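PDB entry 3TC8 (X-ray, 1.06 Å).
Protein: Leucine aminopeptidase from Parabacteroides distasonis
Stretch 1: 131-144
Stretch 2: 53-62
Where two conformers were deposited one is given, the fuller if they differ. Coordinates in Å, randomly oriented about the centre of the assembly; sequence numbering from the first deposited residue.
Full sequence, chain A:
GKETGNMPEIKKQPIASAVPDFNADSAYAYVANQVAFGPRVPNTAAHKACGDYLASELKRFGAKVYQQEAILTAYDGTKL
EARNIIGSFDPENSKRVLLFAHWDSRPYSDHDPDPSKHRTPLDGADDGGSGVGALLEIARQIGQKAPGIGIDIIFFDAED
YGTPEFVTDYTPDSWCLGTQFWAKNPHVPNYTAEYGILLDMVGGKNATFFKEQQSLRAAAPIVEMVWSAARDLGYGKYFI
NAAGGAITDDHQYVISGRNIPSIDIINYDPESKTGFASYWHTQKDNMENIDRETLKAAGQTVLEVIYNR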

# COMPACT_ATOMS: atom_id res chain seq x y z
N GLY A 131 -3.70 1.37 3.28
CA GLY A 131 -2.32 1.76 3.07
C GLY A 131 -2.21 3.18 2.55
O GLY A 131 -1.37 3.95 2.98
N VAL A 132 -3.11 3.52 1.63
CA VAL A 132 -3.11 4.87 1.06
C VAL A 132 -3.50 5.90 2.13
O VAL A 132 -2.91 6.95 2.21
CB VAL A 132 -4.07 4.96 -0.14
CG1 VAL A 132 -4.26 6.35 -0.62
CG2 VAL A 132 -3.56 4.04 -1.27
N GLY A 133 -4.49 5.57 2.97
CA GLY A 133 -4.91 6.52 4.00
C GLY A 133 -3.83 6.74 5.06
O GLY A 133 -3.61 7.87 5.49
N ALA A 134 -3.15 5.66 5.45
CA ALA A 134 -2.02 5.78 6.36
C ALA A 134 -0.92 6.64 5.73
O ALA A 134 -0.34 7.52 6.39
CB ALA A 134 -1.50 4.46 6.81
N LEU A 135 -0.61 6.39 4.46
CA LEU A 135 0.42 7.17 3.79
C LEU A 135 0.02 8.62 3.59
O LEU A 135 0.89 9.50 3.66
CB LEU A 135 0.80 6.55 2.45
CG LEU A 135 1.61 5.26 2.53
CD1 LEU A 135 1.99 4.75 1.15
CD2 LEU A 135 2.87 5.37 3.40
N LEU A 136 -1.25 8.93 3.35
CA LEU A 136 -1.68 10.29 3.28
C LEU A 136 -1.45 11.01 4.59
O LEU A 136 -0.99 12.15 4.59
CB LEU A 136 -3.15 10.44 2.85
CG LEU A 136 -3.44 10.14 1.37
CD1 LEU A 136 -4.97 10.02 1.20
CD2 LEU A 136 -2.90 11.26 0.46
N GLU A 137 -1.77 10.37 5.70
CA GLU A 137 -1.54 11.00 6.99
C GLU A 137 -0.05 11.17 7.29
O GLU A 137 0.39 12.21 7.80
CB GLU A 137 -2.26 10.23 8.07
CG GLU A 137 -1.99 10.72 9.48
CD GLU A 137 -2.31 12.18 9.74
OE1 GLU A 137 -3.07 12.80 8.96
OE2 GLU A 137 -1.84 12.73 10.78
N ILE A 138 0.77 10.18 6.93
CA ILE A 138 2.22 10.29 7.03
C ILE A 138 2.73 11.46 6.21
O ILE A 138 3.51 12.29 6.66
CB ILE A 138 2.89 8.95 6.65
CG1 ILE A 138 2.67 7.92 7.75
CG2 ILE A 138 4.40 9.13 6.33
CD1 ILE A 138 2.84 6.51 7.31
N ALA A 139 2.24 11.57 4.96
CA ALA A 139 2.65 12.62 4.08
C ALA A 139 2.21 14.00 4.61
O ALA A 139 2.93 15.00 4.47
CB ALA A 139 2.06 12.36 2.67
N ARG A 140 1.03 14.07 5.23
CA ARG A 140 0.58 15.29 5.84
C ARG A 140 1.55 15.77 6.91
O ARG A 140 1.92 16.94 7.01
CB ARG A 140 -0.83 15.14 6.42
CG ARG A 140 -1.44 16.45 6.87
CD ARG A 140 -2.88 16.32 7.33
NE ARG A 140 -2.99 15.62 8.61
CZ ARG A 140 -3.14 16.20 9.78
NH1 ARG A 140 -3.29 17.52 9.92
NH2 ARG A 140 -3.18 15.44 10.83
N GLN A 141 2.03 14.83 7.72
CA GLN A 141 3.01 15.14 8.75
C GLN A 141 4.37 15.53 8.16
O GLN A 141 4.99 16.49 8.62
CB GLN A 141 3.18 13.98 9.69
CG GLN A 141 1.92 13.64 10.51
CD GLN A 141 1.38 14.77 11.31
OE1 GLN A 141 2.15 15.60 11.84
NE2 GLN A 141 0.04 14.85 11.42
N ILE A 142 4.81 14.85 7.11
CA ILE A 142 6.06 15.19 6.47
C ILE A 142 6.00 16.60 5.90
O ILE A 142 6.95 17.37 6.01
CB ILE A 142 6.41 14.16 5.34
CG1 ILE A 142 6.71 12.80 5.94
CG2 ILE A 142 7.53 14.67 4.45
CD1 ILE A 142 6.66 11.67 4.92
N GLY A 143 4.87 16.98 5.29
CA GLY A 143 4.74 18.29 4.75
C GLY A 143 4.89 19.39 5.81
O GLY A 143 5.33 20.48 5.52
N GLN A 144 4.48 19.10 7.04
CA GLN A 144 4.58 20.07 8.14
C GLN A 144 5.94 20.06 8.83
O GLN A 144 6.31 21.08 9.44
CB GLN A 144 3.52 19.76 9.20
CG GLN A 144 2.01 19.92 8.76
CD GLN A 144 0.91 19.27 9.77
OE1 GLN A 144 -0.32 19.57 9.70
NE2 GLN A 144 1.36 18.42 10.69
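Stretch 2, residues 53-62: YLASELKRFG

Stretch 2 packs its helix nearly parallel along the helix of stretch 1 in an apolar contact centred on Phe61, with no direct hydrogen bond between the two. Helix 53-60, which begins earlier in the chain, runs in the same direction as helix 131-144: their axes make an angle of 24° and approach to 9.7 Å. The backbones come nearest at the C-terminal end, where the CA atoms of Phe61 and Gly143 are 4.8 Å apart. At the other end of the contact, Leu54 (chi1 m, chi2 t) brings its CD2 to 3.7 Å from both Val132 CG1 and Leu136 CD1. One turn on, Leu58, in the same rotamer, places CD2 3.9 Å from Ala139 CB and 4.2 Å from Leu136 CD2, which also lies 4.1 Å from Glu57 CG. Glu57 OE2 forms a salt bridge to Arg60 NH1 at 2.4 Å within stretch 2, while its OE1 is bound elsewhere in the structure. Phe61 points its CA-to-CB bond toward stretch 1, with chi1 at -56°, and loses more surface to the contact than any other residue. Its CD2 is 3.6 Å from Ala139 CB, and its CE2 is 3.3 Å from Leu136 O. Arg140 CB sits over the ring face in a CH-pi contact, 3.9 Å from the centroid of the six ring atoms of Phe61; the guanidinium end reaches Glu137, where NE of Arg140 meets OE1 of Glu137 at 2.8 Å in a salt bridge. Gly143 allows the close approach: its CA is 3.2 Å from Phe61 O, and a CB there would clash with that oxygen. A water donates to both Phe61 O (2.8 Å) and Gly143 O (2.9 Å), bridging the two stretches. Gly62 then leaves the helix with positive phi in a Schellman motif, its N bonded to Lys59 O at 2.9 Å.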

# COMPACT_ATOMS: atom_id res chain seq x y z
N TYR A 53 -8.27 13.22 -6.57
CA TYR A 53 -8.28 13.56 -5.16
C TYR A 53 -6.95 13.24 -4.47
O TYR A 53 -6.39 14.08 -3.76
CB TYR A 53 -9.45 12.83 -4.49
CG TYR A 53 -9.43 12.94 -2.98
CD1 TYR A 53 -9.81 14.09 -2.33
CD2 TYR A 53 -8.97 11.90 -2.22
CE1 TYR A 53 -9.74 14.21 -0.95
CE2 TYR A 53 -8.87 11.99 -0.81
CZ TYR A 53 -9.22 13.20 -0.20
OH TYR A 53 -9.15 13.35 1.16
N LEU A 54 -6.40 12.06 -4.72
CA LEU A 54 -5.15 11.67 -4.11
C LEU A 54 -4.01 12.58 -4.56
O LEU A 54 -3.18 13.00 -3.76
CB LEU A 54 -4.81 10.20 -4.46
CG LEU A 54 -5.76 9.18 -3.87
CD1 LEU A 54 -5.41 7.78 -4.38
CD2 LEU A 54 -5.80 9.22 -2.34
N ALA A 55 -3.97 12.89 -5.85
CA ALA A 55 -2.95 13.78 -6.38
C ALA A 55 -3.01 15.16 -5.73
O ALA A 55 -2.00 15.77 -5.39
CB ALA A 55 -3.02 13.89 -7.88
N SER A 56 -4.23 15.70 -5.61
CA SER A 56 -4.40 17.01 -5.00
C SER A 56 -4.05 17.04 -3.52
O SER A 56 -3.56 18.06 -3.04
CB SER A 56 -5.77 17.61 -5.31
OG SER A 56 -6.77 16.94 -4.67
N GLU A 57 -4.30 15.95 -2.82
CA GLU A 57 -4.00 15.90 -1.45
C GLU A 57 -2.43 15.93 -1.25
O GLU A 57 -1.89 16.72 -0.47
CB GLU A 57 -4.77 14.69 -0.86
CG GLU A 57 -4.88 14.79 0.61
CD GLU A 57 -5.90 15.85 1.13
OE1 GLU A 57 -5.79 16.22 2.33
OE2 GLU A 57 -6.79 16.32 0.36
N LEU A 58 -1.69 15.14 -2.06
CA LEU A 58 -0.23 15.18 -1.97
C LEU A 58 0.30 16.57 -2.32
O LEU A 58 1.24 17.06 -1.70
CB LEU A 58 0.40 14.10 -2.86
CG LEU A 58 0.18 12.66 -2.41
CD1 LEU A 58 0.71 11.75 -3.54
CD2 LEU A 58 0.83 12.35 -1.08
N LYS A 59 -0.29 17.23 -3.30
CA LYS A 59 0.18 18.53 -3.65
C LYS A 59 -0.03 19.53 -2.52
O LYS A 59 0.81 20.38 -2.26
CB LYS A 59 -0.52 18.95 -4.93
CG LYS A 59 0.06 20.20 -5.52
CD LYS A 59 -0.37 20.44 -6.95
CE LYS A 59 0.06 21.80 -7.56
NZ LYS A 59 -0.13 21.84 -9.05
N ARG A 60 -1.18 19.42 -1.84
CA ARG A 60 -1.45 20.35 -0.75
C ARG A 60 -0.45 20.19 0.38
O ARG A 60 -0.10 21.17 1.04
CB ARG A 60 -2.86 20.10 -0.21
CG ARG A 60 -3.15 20.57 1.19
CD ARG A 60 -4.59 20.18 1.57
NE ARG A 60 -5.58 20.71 0.60
CZ ARG A 60 -6.44 19.97 -0.10
NH1 ARG A 60 -6.56 18.68 0.09
NH2 ARG A 60 -7.21 20.57 -0.98
N PHE A 61 0.09 19.01 0.59
CA PHE A 61 1.10 18.79 1.61
C PHE A 61 2.45 19.39 1.23
O PHE A 61 3.35 19.43 2.05
CB PHE A 61 1.30 17.29 1.86
CG PHE A 61 0.06 16.53 2.24
CD1 PHE A 61 -1.04 17.12 2.87
CD2 PHE A 61 -0.04 15.19 1.90
CE1 PHE A 61 -2.15 16.35 3.20
CE2 PHE A 61 -1.14 14.43 2.25
CZ PHE A 61 -2.20 15.02 2.88
N GLY A 62 2.63 19.77 -0.03
CA GLY A 62 3.88 20.32 -0.51
C GLY A 62 4.75 19.36 -1.29
O GLY A 62 5.86 19.70 -1.63
O HOH W 1 5.56 20.97 2.72